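Local coordinates for 2,3,4,5-tetrahydropyridine-2,6-dicarboxylate N-succinyltransferase (Campylobacter jejuni, PDB 2RIJ), which probably catalyses the succinyl-CoA-dependent conversion of cyclic tetrahydrodipicolinate to acyclic N-succinyl-L-2-amino-6-oxopimelate, a step of lysine biosynthesis, at residues S20-P25 with I74-S79; A49-E54 with K144-S149; A61-A66 with F124-L129; M68-E73 with K86-D91. One frame throughout, in Å; residues are numbered along the deposited sequence.

Contact 1 (S20-P25 with I74-S79)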
loop_
_atom_site.group_PDB
_atom_site.type_symbol
_atom_site.label_atom_id
_atom_site.label_comp_id
_atom_site.label_asym_id
_atom_site.label_seq_id
_atom_site.Cartn_x
_atom_site.Cartn_y
_atom_site.Cartn_z
ATOM N N SER A 20 -50.641 -55.631 -4.741
ATOM C CA SER A 20 -50.838 -54.622 -5.770
ATOM C C SER A 20 -50.258 -53.299 -5.312
ATOM O O SER A 20 -50.591 -52.797 -4.235
ATOM C CB SER A 20 -52.338 -54.464 -6.084
ATOM O OG SER A 20 -52.559 -53.579 -7.185
ATOM N N GLY A 21 -49.377 -52.758 -6.145
ATOM C CA GLY A 21 -48.725 -51.492 -5.859
ATOM C C GLY A 21 -47.643 -51.550 -4.789
ATOM O O GLY A 21 -47.061 -50.517 -4.462
ATOM N N TYR A 22 -47.353 -52.740 -4.258
ATOM C CA TYR A 22 -46.276 -52.876 -3.273
ATOM C C TYR A 22 -44.991 -52.222 -3.790
ATOM O O TYR A 22 -44.649 -52.362 -4.964
ATOM C CB TYR A 22 -46.032 -54.333 -2.896
ATOM C CG TYR A 22 -45.059 -54.459 -1.761
ATOM C CD1 TYR A 22 -43.685 -54.481 -1.996
ATOM C CD2 TYR A 22 -45.497 -54.508 -0.458
ATOM C CE1 TYR A 22 -42.756 -54.548 -0.922
ATOM C CE2 TYR A 22 -44.591 -54.584 0.612
ATOM C CZ TYR A 22 -43.224 -54.623 0.360
ATOM O OH TYR A 22 -42.369 -54.705 1.423
ATOM N N LYS A 23 -44.326 -51.450 -2.916
ATOM C CA LYS A 23 -42.980 -50.932 -3.139
ATOM C C LYS A 23 -42.092 -51.298 -1.949
ATOM O O LYS A 23 -42.494 -51.097 -0.813
ATOM C CB LYS A 23 -42.986 -49.409 -3.230
ATOM C CG LYS A 23 -43.163 -48.831 -4.599
ATOM C CD LYS A 23 -43.274 -47.289 -4.511
ATOM C CE LYS A 23 -41.984 -46.545 -4.866
ATOM N NZ LYS A 23 -42.292 -45.108 -5.272
ATOM N N LYS A 24 -40.885 -51.790 -2.216
ATOM C CA LYS A 24 -39.905 -52.012 -1.176
ATOM C C LYS A 24 -39.462 -50.668 -0.604
ATOM O O LYS A 24 -39.134 -49.752 -1.349
ATOM C CB LYS A 24 -38.672 -52.701 -1.722
ATOM C CG LYS A 24 -38.885 -54.081 -2.291
ATOM C CD LYS A 24 -37.507 -54.651 -2.740
ATOM C CE LYS A 24 -37.656 -56.028 -3.354
ATOM N NZ LYS A 24 -36.317 -56.706 -3.466
ATOM N N PRO A 25 -39.477 -50.527 0.714
ATOM C CA PRO A 25 -38.918 -49.295 1.282
ATOM C C PRO A 25 -37.429 -49.122 1.011
ATOM O O PRO A 25 -36.639 -50.089 1.026
ATOM C CB PRO A 25 -39.134 -49.443 2.787
ATOM C CG PRO A 25 -40.030 -50.557 2.988
ATOM C CD PRO A 25 -40.023 -51.426 1.736
ATOM N N ILE A 74 -52.180 -48.871 3.052
ATOM C CA ILE A 74 -50.872 -48.246 2.822
ATOM C C ILE A 74 -50.890 -47.656 1.412
ATOM O O ILE A 74 -51.127 -48.360 0.436
ATOM C CB ILE A 74 -49.704 -49.292 2.966
ATOM C CG1 ILE A 74 -49.767 -49.980 4.341
ATOM C CG2 ILE A 74 -48.327 -48.657 2.656
ATOM C CD1 ILE A 74 -48.646 -51.004 4.580
ATOM N N ASP A 75 -50.634 -46.361 1.301
ATOM C CA ASP A 75 -50.453 -45.717 -0.011
ATOM C C ASP A 75 -48.992 -45.836 -0.455
ATOM O O ASP A 75 -48.156 -45.057 -0.039
ATOM C CB ASP A 75 -50.878 -44.242 0.062
ATOM C CG ASP A 75 -50.732 -43.503 -1.273
ATOM O OD1 ASP A 75 -50.388 -44.148 -2.290
ATOM O OD2 ASP A 75 -50.936 -42.265 -1.290
ATOM N N PHE A 76 -48.709 -46.806 -1.327
ATOM C CA PHE A 76 -47.348 -47.073 -1.763
ATOM C C PHE A 76 -46.885 -46.044 -2.795
ATOM O O PHE A 76 -45.742 -46.084 -3.253
ATOM C CB PHE A 76 -47.222 -48.469 -2.341
ATOM C CG PHE A 76 -47.244 -49.534 -1.320
ATOM C CD1 PHE A 76 -46.094 -49.862 -0.625
ATOM C CD2 PHE A 76 -48.404 -50.230 -1.053
ATOM C CE1 PHE A 76 -46.103 -50.840 0.340
ATOM C CE2 PHE A 76 -48.421 -51.230 -0.088
ATOM C CZ PHE A 76 -47.259 -51.529 0.609
ATOM N N ASN A 77 -47.783 -45.145 -3.183
ATOM C CA ASN A 77 -47.405 -44.014 -4.017
ATOM C C ASN A 77 -47.020 -42.762 -3.231
ATOM O O ASN A 77 -46.602 -41.780 -3.834
ATOM C CB ASN A 77 -48.532 -43.667 -4.982
ATOM C CG ASN A 77 -48.903 -44.831 -5.866
ATOM O OD1 ASN A 77 -48.030 -45.499 -6.449
ATOM N ND2 ASN A 77 -50.202 -45.108 -5.949
ATOM N N ALA A 78 -47.167 -42.782 -1.911
ATOM C CA ALA A 78 -46.700 -41.688 -1.065
ATOM C C ALA A 78 -45.203 -41.880 -0.870
ATOM O O ALA A 78 -44.668 -42.966 -1.152
ATOM C CB ALA A 78 -47.444 -41.694 0.271
ATOM N N SER A 79 -44.503 -40.829 -0.448
ATOM C CA SER A 79 -43.050 -40.906 -0.276
ATOM C C SER A 79 -42.647 -41.651 0.995
ATOM O O SER A 79 -41.502 -42.071 1.159
ATOM C CB SER A 79 -42.409 -39.508 -0.258
ATOM O OG SER A 79 -43.057 -38.661 0.656
HETATM O O HOH W 1 -47.420 -48.370 -6.169
HETATM O O HOH W 2 -43.760 -44.043 -3.399
#

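Contact 2 (A49-E54 with K144-S149)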
loop_
_atom_site.group_PDB
_atom_site.type_symbol
_atom_site.label_atom_id
_atom_site.label_comp_id
_atom_site.label_asym_id
_atom_site.label_seq_id
_atom_site.Cartn_x
_atom_site.Cartn_y
_atom_site.Cartn_z
ATOM N N ALA A 49 -32.966 -47.521 17.317
ATOM C CA ALA A 49 -31.765 -48.265 17.656
ATOM C C ALA A 49 -31.204 -49.025 16.469
ATOM O O ALA A 49 -30.119 -49.595 16.576
ATOM C CB ALA A 49 -32.047 -49.242 18.819
ATOM N N LEU A 50 -31.942 -49.021 15.351
ATOM C CA LEU A 50 -31.552 -49.736 14.123
ATOM C C LEU A 50 -32.132 -48.991 12.934
ATOM O O LEU A 50 -33.322 -48.682 12.916
ATOM C CB LEU A 50 -32.100 -51.169 14.091
ATOM C CG LEU A 50 -31.513 -52.258 14.987
ATOM C CD1 LEU A 50 -32.423 -53.514 14.950
ATOM C CD2 LEU A 50 -30.058 -52.586 14.605
ATOM N N ILE A 51 -31.282 -48.683 11.966
ATOM C CA ILE A 51 -31.667 -48.039 10.731
ATOM C C ILE A 51 -31.345 -48.985 9.601
ATOM O O ILE A 51 -30.229 -49.519 9.486
ATOM C CB ILE A 51 -30.844 -46.724 10.495
ATOM C CG1 ILE A 51 -30.978 -45.786 11.670
ATOM C CG2 ILE A 51 -31.225 -46.037 9.176
ATOM C CD1 ILE A 51 -32.419 -45.254 11.825
ATOM N N ASN A 52 -32.328 -49.169 8.745
ATOM C CA ASN A 52 -32.179 -50.012 7.573
ATOM C C ASN A 52 -32.186 -49.077 6.368
ATOM O O ASN A 52 -33.083 -48.222 6.240
ATOM C CB ASN A 52 -33.325 -51.019 7.495
ATOM C CG ASN A 52 -33.312 -52.018 8.630
ATOM O OD1 ASN A 52 -32.606 -53.012 8.575
ATOM N ND2 ASN A 52 -34.117 -51.771 9.650
ATOM N N TYR A 53 -31.157 -49.174 5.531
ATOM C CA TYR A 53 -31.104 -48.390 4.279
ATOM C C TYR A 53 -30.814 -49.341 3.139
ATOM O O TYR A 53 -29.778 -49.961 3.124
ATOM C CB TYR A 53 -30.041 -47.293 4.321
ATOM C CG TYR A 53 -30.010 -46.503 3.045
ATOM C CD1 TYR A 53 -31.059 -45.640 2.722
ATOM C CD2 TYR A 53 -28.984 -46.649 2.143
ATOM C CE1 TYR A 53 -31.056 -44.941 1.547
ATOM C CE2 TYR A 53 -28.997 -45.957 0.933
ATOM C CZ TYR A 53 -30.035 -45.119 0.663
ATOM O OH TYR A 53 -30.073 -44.434 -0.505
ATOM N N GLU A 54 -31.742 -49.465 2.206
ATOM C CA GLU A 54 -31.572 -50.309 1.018
ATOM C C GLU A 54 -31.097 -51.732 1.381
ATOM O O GLU A 54 -30.181 -52.295 0.778
ATOM C CB GLU A 54 -30.684 -49.609 -0.037
ATOM C CG GLU A 54 -31.289 -48.295 -0.588
ATOM C CD GLU A 54 -32.397 -48.524 -1.618
ATOM O OE1 GLU A 54 -32.814 -49.684 -1.800
ATOM O OE2 GLU A 54 -32.847 -47.540 -2.251
ATOM N N LYS A 144 -34.547 -39.512 8.371
ATOM C CA LYS A 144 -33.606 -38.816 7.506
ATOM C C LYS A 144 -32.351 -38.340 8.285
ATOM O O LYS A 144 -31.233 -38.573 7.864
ATOM C CB LYS A 144 -34.310 -37.652 6.810
ATOM C CG LYS A 144 -35.332 -38.120 5.718
ATOM C CD LYS A 144 -36.272 -37.020 5.250
ATOM C CE LYS A 144 -37.127 -37.454 4.056
ATOM N NZ LYS A 144 -36.361 -37.536 2.807
ATOM N N LEU A 145 -32.543 -37.741 9.452
ATOM C CA LEU A 145 -31.393 -37.279 10.243
ATOM C C LEU A 145 -30.507 -38.447 10.634
ATOM O O LEU A 145 -29.296 -38.330 10.582
ATOM C CB LEU A 145 -31.855 -36.488 11.452
ATOM C CG LEU A 145 -32.512 -35.118 11.152
ATOM C CD1 LEU A 145 -33.060 -34.470 12.435
ATOM C CD2 LEU A 145 -31.583 -34.136 10.360
ATOM N N TYR A 146 -31.122 -39.554 11.053
ATOM C CA TYR A 146 -30.414 -40.781 11.331
ATOM C C TYR A 146 -29.688 -41.328 10.146
ATOM O O TYR A 146 -28.570 -41.807 10.276
ATOM C CB TYR A 146 -31.354 -41.853 11.917
ATOM C CG TYR A 146 -31.487 -41.929 13.438
ATOM C CD1 TYR A 146 -32.415 -41.167 14.140
ATOM C CD2 TYR A 146 -30.656 -42.769 14.187
ATOM C CE1 TYR A 146 -32.567 -41.269 15.540
ATOM C CE2 TYR A 146 -30.797 -42.880 15.559
ATOM C CZ TYR A 146 -31.760 -42.138 16.244
ATOM O OH TYR A 146 -31.865 -42.325 17.605
ATOM N N LEU A 147 -30.290 -41.273 8.961
ATOM C CA LEU A 147 -29.602 -41.765 7.750
ATOM C C LEU A 147 -28.276 -41.021 7.517
ATOM O O LEU A 147 -27.249 -41.639 7.221
ATOM C CB LEU A 147 -30.500 -41.667 6.515
ATOM C CG LEU A 147 -31.611 -42.689 6.407
ATOM C CD1 LEU A 147 -32.615 -42.292 5.252
ATOM C CD2 LEU A 147 -31.023 -44.105 6.200
ATOM N N LEU A 148 -28.298 -39.710 7.773
ATOM C CA LEU A 148 -27.098 -38.843 7.695
ATOM C C LEU A 148 -26.112 -39.152 8.819
ATOM O O LEU A 148 -24.967 -39.458 8.542
ATOM C CB LEU A 148 -27.488 -37.367 7.672
ATOM C CG LEU A 148 -28.162 -36.853 6.387
ATOM C CD1 LEU A 148 -28.964 -35.583 6.682
ATOM C CD2 LEU A 148 -27.112 -36.684 5.280
ATOM N N SER A 149 -26.552 -39.101 10.073
ATOM C CA SER A 149 -25.618 -39.243 11.212
ATOM C C SER A 149 -24.999 -40.644 11.399
ATOM O O SER A 149 -23.885 -40.746 11.900
ATOM C CB SER A 149 -26.245 -38.717 12.487
ATOM O OG SER A 149 -26.457 -37.323 12.352
#

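Contact 3 (A61-A66 with F124-L129)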
loop_
_atom_site.group_PDB
_atom_site.type_symbol
_atom_site.label_atom_id
_atom_site.label_comp_id
_atom_site.label_asym_id
_atom_site.label_seq_id
_atom_site.Cartn_x
_atom_site.Cartn_y
_atom_site.Cartn_z
ATOM N N ALA A 61 -41.120 -56.036 4.634
ATOM C CA ALA A 61 -42.328 -56.659 4.069
ATOM C C ALA A 61 -43.196 -57.235 5.192
ATOM O O ALA A 61 -44.411 -57.045 5.180
ATOM C CB ALA A 61 -41.962 -57.754 3.079
ATOM N N ILE A 62 -42.554 -57.901 6.167
ATOM C CA ILE A 62 -43.261 -58.507 7.303
ATOM C C ILE A 62 -43.944 -57.409 8.101
ATOM O O ILE A 62 -45.073 -57.570 8.475
ATOM C CB ILE A 62 -42.329 -59.359 8.234
ATOM C CG1 ILE A 62 -41.750 -60.585 7.504
ATOM C CG2 ILE A 62 -43.060 -59.777 9.503
ATOM C CD1 ILE A 62 -42.808 -61.484 6.774
HETATM N N MSE A 63 -43.280 -56.282 8.322
HETATM C CA MSE A 63 -43.841 -55.167 9.100
HETATM C C MSE A 63 -45.009 -54.506 8.400
HETATM O O MSE A 63 -46.034 -54.230 8.995
HETATM C CB MSE A 63 -42.794 -54.068 9.335
HETATM C CG MSE A 63 -41.646 -54.451 10.223
HETATM SE SE MSE A 63 -42.165 -55.274 11.912
HETATM C CE MSE A 63 -43.672 -54.141 12.461
ATOM N N LEU A 64 -44.833 -54.225 7.114
ATOM C CA LEU A 64 -45.902 -53.646 6.302
ATOM C C LEU A 64 -47.107 -54.588 6.264
ATOM O O LEU A 64 -48.270 -54.150 6.360
ATOM C CB LEU A 64 -45.403 -53.363 4.889
ATOM C CG LEU A 64 -44.387 -52.205 4.842
ATOM C CD1 LEU A 64 -43.734 -52.144 3.469
ATOM C CD2 LEU A 64 -45.067 -50.877 5.247
ATOM N N GLU A 65 -46.836 -55.883 6.118
ATOM C CA GLU A 65 -47.914 -56.874 6.133
ATOM C C GLU A 65 -48.655 -56.958 7.495
ATOM O O GLU A 65 -49.838 -57.226 7.526
ATOM C CB GLU A 65 -47.384 -58.228 5.710
ATOM C CG GLU A 65 -48.410 -59.346 5.694
ATOM C CD GLU A 65 -49.497 -59.189 4.633
ATOM O OE1 GLU A 65 -49.397 -58.317 3.732
ATOM O OE2 GLU A 65 -50.465 -59.981 4.694
ATOM N N ALA A 66 -47.969 -56.720 8.610
ATOM C CA ALA A 66 -48.631 -56.718 9.897
ATOM C C ALA A 66 -49.774 -55.689 9.911
ATOM O O ALA A 66 -50.832 -55.939 10.452
ATOM C CB ALA A 66 -47.632 -56.448 11.008
ATOM N N PHE A 124 -44.333 -46.787 20.181
ATOM C CA PHE A 124 -43.504 -47.226 19.087
ATOM C C PHE A 124 -44.220 -47.083 17.753
ATOM O O PHE A 124 -45.440 -47.299 17.640
ATOM C CB PHE A 124 -43.076 -48.676 19.296
ATOM C CG PHE A 124 -42.398 -48.931 20.595
ATOM C CD1 PHE A 124 -41.059 -48.673 20.752
ATOM C CD2 PHE A 124 -43.094 -49.505 21.655
ATOM C CE1 PHE A 124 -40.402 -48.915 21.982
ATOM C CE2 PHE A 124 -42.457 -49.761 22.881
ATOM C CZ PHE A 124 -41.115 -49.482 23.043
ATOM N N SER A 125 -43.453 -46.700 16.741
ATOM C CA SER A 125 -43.997 -46.456 15.401
ATOM C C SER A 125 -43.042 -46.971 14.337
ATOM O O SER A 125 -41.825 -46.767 14.408
ATOM C CB SER A 125 -44.246 -44.966 15.147
ATOM O OG SER A 125 -45.366 -44.468 15.862
ATOM N N PHE A 126 -43.608 -47.653 13.353
ATOM C CA PHE A 126 -42.884 -48.023 12.158
ATOM C C PHE A 126 -42.806 -46.826 11.222
ATOM O O PHE A 126 -43.786 -46.090 11.014
ATOM C CB PHE A 126 -43.588 -49.160 11.465
ATOM C CG PHE A 126 -42.890 -49.653 10.243
ATOM C CD1 PHE A 126 -41.758 -50.442 10.348
ATOM C CD2 PHE A 126 -43.368 -49.325 8.981
ATOM C CE1 PHE A 126 -41.142 -50.922 9.209
ATOM C CE2 PHE A 126 -42.743 -49.783 7.845
ATOM C CZ PHE A 126 -41.652 -50.601 7.951
ATOM N N VAL A 127 -41.615 -46.599 10.693
ATOM C CA VAL A 127 -41.329 -45.425 9.871
ATOM C C VAL A 127 -40.589 -45.938 8.661
ATOM O O VAL A 127 -39.601 -46.620 8.801
ATOM C CB VAL A 127 -40.461 -44.393 10.641
ATOM C CG1 VAL A 127 -40.245 -43.135 9.828
ATOM C CG2 VAL A 127 -41.101 -44.074 12.006
ATOM N N CYS A 128 -41.094 -45.644 7.471
ATOM C CA CYS A 128 -40.374 -45.994 6.265
ATOM C C CYS A 128 -40.471 -44.942 5.170
ATOM O O CYS A 128 -41.447 -44.187 5.087
ATOM C CB CYS A 128 -40.754 -47.392 5.765
ATOM S SG CYS A 128 -42.235 -47.512 4.804
ATOM N N LEU A 129 -39.423 -44.903 4.349
ATOM C CA LEU A 129 -39.357 -44.054 3.181
ATOM C C LEU A 129 -39.457 -44.925 1.935
ATOM O O LEU A 129 -38.692 -45.885 1.780
ATOM C CB LEU A 129 -38.055 -43.248 3.146
ATOM C CG LEU A 129 -37.709 -42.415 4.366
ATOM C CD1 LEU A 129 -36.368 -41.668 4.142
ATOM C CD2 LEU A 129 -38.827 -41.460 4.658
#

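Contact 4 (M68-E73 with K86-D91)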
loop_
_atom_site.group_PDB
_atom_site.type_symbol
_atom_site.label_atom_id
_atom_site.label_comp_id
_atom_site.label_asym_id
_atom_site.label_seq_id
_atom_site.Cartn_x
_atom_site.Cartn_y
_atom_site.Cartn_z
HETATM N N MSE A 68 -51.162 -54.274 7.039
HETATM C CA MSE A 68 -52.141 -54.607 6.006
HETATM C C MSE A 68 -53.084 -55.700 6.464
HETATM O O MSE A 68 -54.283 -55.638 6.164
HETATM C CB MSE A 68 -51.455 -54.999 4.722
HETATM C CG MSE A 68 -50.792 -53.810 4.049
HETATM SE SE MSE A 68 -50.065 -54.252 2.284
HETATM C CE MSE A 68 -48.358 -55.155 2.752
ATOM N N GLN A 69 -52.531 -56.663 7.205
ATOM C CA GLN A 69 -53.262 -57.803 7.753
ATOM C C GLN A 69 -54.424 -57.342 8.624
ATOM O O GLN A 69 -55.479 -57.965 8.601
ATOM C CB GLN A 69 -52.341 -58.807 8.513
ATOM C CG GLN A 69 -52.141 -60.135 7.767
ATOM N N ARG A 70 -54.268 -56.250 9.356
ATOM C CA ARG A 70 -55.387 -55.694 10.124
ATOM C C ARG A 70 -56.123 -54.537 9.463
ATOM O O ARG A 70 -56.779 -53.755 10.150
ATOM C CB ARG A 70 -54.956 -55.287 11.532
ATOM C CG ARG A 70 -53.908 -54.212 11.655
ATOM C CD ARG A 70 -53.631 -54.024 13.153
ATOM N NE ARG A 70 -52.532 -53.136 13.465
ATOM C CZ ARG A 70 -52.610 -51.813 13.466
ATOM N NH1 ARG A 70 -53.759 -51.199 13.214
ATOM N NH2 ARG A 70 -51.545 -51.097 13.778
ATOM N N GLY A 71 -56.036 -54.422 8.148
ATOM C CA GLY A 71 -56.823 -53.421 7.430
ATOM C C GLY A 71 -56.234 -52.022 7.262
ATOM O O GLY A 71 -56.912 -51.139 6.738
ATOM N N VAL A 72 -54.990 -51.791 7.656
ATOM C CA VAL A 72 -54.390 -50.467 7.431
ATOM C C VAL A 72 -54.148 -50.321 5.925
ATOM O O VAL A 72 -53.569 -51.210 5.295
ATOM C CB VAL A 72 -53.097 -50.265 8.229
ATOM C CG1 VAL A 72 -52.441 -48.891 7.886
ATOM C CG2 VAL A 72 -53.337 -50.383 9.746
ATOM N N GLU A 73 -54.626 -49.223 5.335
ATOM C CA GLU A 73 -54.480 -48.982 3.885
ATOM C C GLU A 73 -53.171 -48.225 3.657
ATOM O O GLU A 73 -53.046 -47.084 4.070
ATOM C CB GLU A 73 -55.664 -48.155 3.340
ATOM N N LYS A 86 -49.125 -51.619 17.351
ATOM C CA LYS A 86 -49.893 -52.312 18.379
ATOM C C LYS A 86 -49.181 -53.618 18.738
ATOM O O LYS A 86 -48.393 -54.139 17.938
ATOM C CB LYS A 86 -51.299 -52.598 17.849
ATOM C CG LYS A 86 -52.033 -51.327 17.514
ATOM C CD LYS A 86 -53.435 -51.577 17.102
ATOM C CE LYS A 86 -54.197 -50.284 17.111
ATOM N NZ LYS A 86 -55.613 -50.461 16.749
ATOM N N LEU A 87 -49.507 -54.183 19.899
ATOM C CA LEU A 87 -48.906 -55.465 20.301
ATOM C C LEU A 87 -49.146 -56.534 19.244
ATOM O O LEU A 87 -48.266 -57.329 18.954
ATOM C CB LEU A 87 -49.421 -55.951 21.652
ATOM C CG LEU A 87 -48.703 -57.145 22.298
ATOM C CD1 LEU A 87 -47.222 -56.889 22.378
ATOM C CD2 LEU A 87 -49.340 -57.456 23.701
ATOM N N GLU A 88 -50.342 -56.554 18.674
ATOM C CA GLU A 88 -50.698 -57.548 17.670
ATOM C C GLU A 88 -49.771 -57.524 16.463
ATOM O O GLU A 88 -49.486 -58.574 15.863
ATOM C CB GLU A 88 -52.159 -57.351 17.254
ATOM C CG GLU A 88 -52.476 -56.080 16.536
ATOM C CD GLU A 88 -53.973 -55.824 16.467
ATOM O OE1 GLU A 88 -54.661 -56.461 15.619
ATOM O OE2 GLU A 88 -54.457 -54.998 17.279
ATOM N N ASP A 89 -49.284 -56.323 16.120
ATOM C CA ASP A 89 -48.358 -56.132 15.009
ATOM C C ASP A 89 -47.025 -56.798 15.322
ATOM O O ASP A 89 -46.436 -57.466 14.466
ATOM C CB ASP A 89 -48.134 -54.650 14.726
ATOM C CG ASP A 89 -49.420 -53.889 14.401
ATOM O OD1 ASP A 89 -50.361 -54.450 13.772
ATOM O OD2 ASP A 89 -49.466 -52.697 14.788
ATOM N N ILE A 90 -46.573 -56.634 16.561
ATOM C CA ILE A 90 -45.307 -57.206 17.005
ATOM C C ILE A 90 -45.423 -58.727 17.041
ATOM O O ILE A 90 -44.533 -59.438 16.563
ATOM C CB ILE A 90 -44.899 -56.635 18.385
ATOM C CG1 ILE A 90 -44.566 -55.143 18.242
ATOM C CG2 ILE A 90 -43.718 -57.387 18.924
ATOM C CD1 ILE A 90 -44.980 -54.283 19.414
ATOM N N ASP A 91 -46.535 -59.230 17.589
ATOM C CA ASP A 91 -46.761 -60.678 17.662
ATOM C C ASP A 91 -46.906 -61.318 16.264
ATOM O O ASP A 91 -46.371 -62.408 16.004
ATOM C CB ASP A 91 -47.982 -60.976 18.523
ATOM C CG ASP A 91 -47.717 -60.758 20.005
ATOM O OD1 ASP A 91 -46.559 -60.936 20.465
ATOM O OD2 ASP A 91 -48.687 -60.421 20.709
#

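Contact 1 (S20-P25 with I74-S79)
Ile74 CG2 and Tyr22 CA sit over the centres of opposite faces of the Phe76 ring. Tyr22 CA is 3.9 Å from the Phe76 centroid and almost on the ring normal, a CH-pi contact across the segments. Asp75 comes next and shapes the loop. Its OD1 accepts from Asn77 N, which makes an Asx turn, and a type I beta turn runs from Asp75 to Ala78. The turn lies in the loop between helix 57-69 and strand 80-84. The loop 20-25 that it meets leads from helix 6-17 into strand 27-35. Phe76 CG stands anti to the carbonyl carbon (chi1 -74°), which directs the ring toward that loop. Phe76 CZ reaches Tyr22 CD2 at 3.6 Å, and the two ring planes are inclined at 45°. Gly21 O comes to Phe76 CB at 3.0 Å. Lys23 CB comes near Phe76 CD1, and the bent lysine chain brings Lys23 CD to 3.0 Å from Phe76 O. No direct hydrogen bond crosses, but two waters do the linking. One donates to Asn77 OD1 (2.9 Å) and to Gly21 O. The other donates to Ala78 O (2.7 Å) and to Phe76 O, and accepts from Lys23 NZ.

Contact 2 (A49-E54 with K144-S149)
Apolar packing makes up the whole contact across the two segments, and Ile51 and Leu147 carry most of it. Ile51 uses both of its branches. Its longer branch ends at Tyr146, with Ile51 CD1 3.6 Å from Tyr146 CB and a little further from Tyr146 CG. The two side chains cross at about a right angle. The methyl meets the base of the tyrosine and comes to its ring obliquely. The shorter branch turns to the next helix residue, with Ile51 CG2 3.6 Å from Leu147 CD2. With CG1 anti to the carbonyl carbon (chi1 -55°), Ile51 spreads its two branches over neighbouring residues of one helix. Leu147 CD2 is shared. It also touches Tyr53, with Leu147 CD2 3.8 Å from Tyr53 CD1 and close to Tyr53 CB.

Here helix 138-149 packs against the extended chain around strand 52-53. That strand pairs with strand 27-35 in the antiparallel sheet of the N-terminal part of the chain. Leu147 also touches Leu129 of strand 124-129 in the same sheet. Ile51 and Tyr53 both point their side chains to the helix. Asn52 between them points away, as is usual for alternate residues of an extended chain.

Polar bonding runs to partners beyond the two segments. Tyr146 OH is hydrogen-bonded to His211 ND1, to Phe48 N and to Lys191 NZ of the second subunit. Asn52 ND2 bonds to Phe28 O, which ties the strand to strand 27-35.

Contact 3 (A61-A66 with F124-L129)
This is a buried helix-on-sheet contact, in which Met63 and Leu64 of helix 57-69 meet Phe126 of strand 124-129. The segment axes approach to 10.3 Å, and their directions differ by 120°. No hydrogen bond crosses between the segments. Phe126 is the main partner on the strand. Its CG is anti to the backbone N (chi1 -178°), and the ring reaches two successive helix residues.

Met63, a selenomethionine in the crystal, lies over one face of the ring. Met63 CB is 4.0 Å from the Phe126 centroid and 28° off the normal, a CH-pi contact displaced from the ring centre. The closest ring atom is Phe126 CE1, 3.6 Å from Met63 CB. Met63 CG also lies near this atom, so the first part of the chain does the touching. Leu64 comes obliquely to the CE2 part of the ring. Leu64 CD2 is 3.7 Å from Phe126 CE2, with the two side chains crossing at about a right angle. Leu64 CD2 is also 4.4 Å from Cys128 SG, a looser apolar contact two residues along the strand.

Neighbours complete the layer. Phe28 of strand 27-35 touches both Phe126 and Cys128, and Ala93 of helix 87-96 touches Met63. Strand 124-129 pairs antiparallel with both strand 27-35 and strand 80-84, so it lies inside the sheet. Alternate residues Phe126 and Cys128 face helix 57-69, the pattern of an alpha+beta layer, a helix packed on a face of an antiparallel sheet.

Contact 4 (M68-E73 with K86-D91)
A side-on, two-bond salt bridge joins Arg70, at the C-terminal end of helix 57-69, to Asp89 in the first turn of helix 87-96. Arg70 CG stands between the backbone N and the carbonyl carbon, and the chain then runs extended to NE. Arg70 NE donates to Asp89 OD1 at 2.6 Å, with an angle of 166° at the hydrogen. Arg70 NH2 donates to Asp89 OD2 at 2.8 Å, with an angle of 162°. Each oxygen uses its syn lone pair, and both lie near the guanidinium plane. The two planar groups are nearly coplanar, 19° apart, so the paired bonds limit rotation of the guanidinium.

Asp89 OD2 has a second donor. Lys86 N, at the N-cap position, donates to Asp89 OD2 at 2.8 Å from above the carboxylate plane. This bond is one half of a capping box.

The side chain of Lys86 runs over one face of the guanidinium. Lys86 CD is 3.7 Å from Arg70 CZ. Lys86 NZ ends 4.1 Å from Arg70 NH1, a close approach of like charges that the nearby acids probably ease. Glu88 crosses the aliphatic part of Arg70 at about a right angle, with Glu88 OE1 3.6 Å from Arg70 CD. This oxygen can add only charge attraction, since no N-H points at it.

Gly71 has positive phi. It is the C-prime residue of a Schellman motif, with Val72 N bonded to Phe67 O and Gly71 N to Met68 O. The salt bridge therefore links a Schellman-terminated helix end to the N-terminal turn of another helix.

In the fold
All four contacts belong to the N-terminal part of the chain. Contacts 2 and 3 are buried and apolar. They set different helices against the same antiparallel sheet and touch where Leu147 and Lys144 meet Leu129. Contacts 1 and 4 are partly buried and more polar: contact 1 packs an aromatic ring against backbone and adds two bridging waters, contact 4 depends on a salt bridge. Contacts 3 and 4 both use helix 57-69, one along its body, the other at its C-terminal end. Contact 1 touches both, through Tyr22 and Ile74 on Leu64 and through Ile74 on Met68. Contacts 2 and 4 lie furthest apart, their centres about 24 Å from each other.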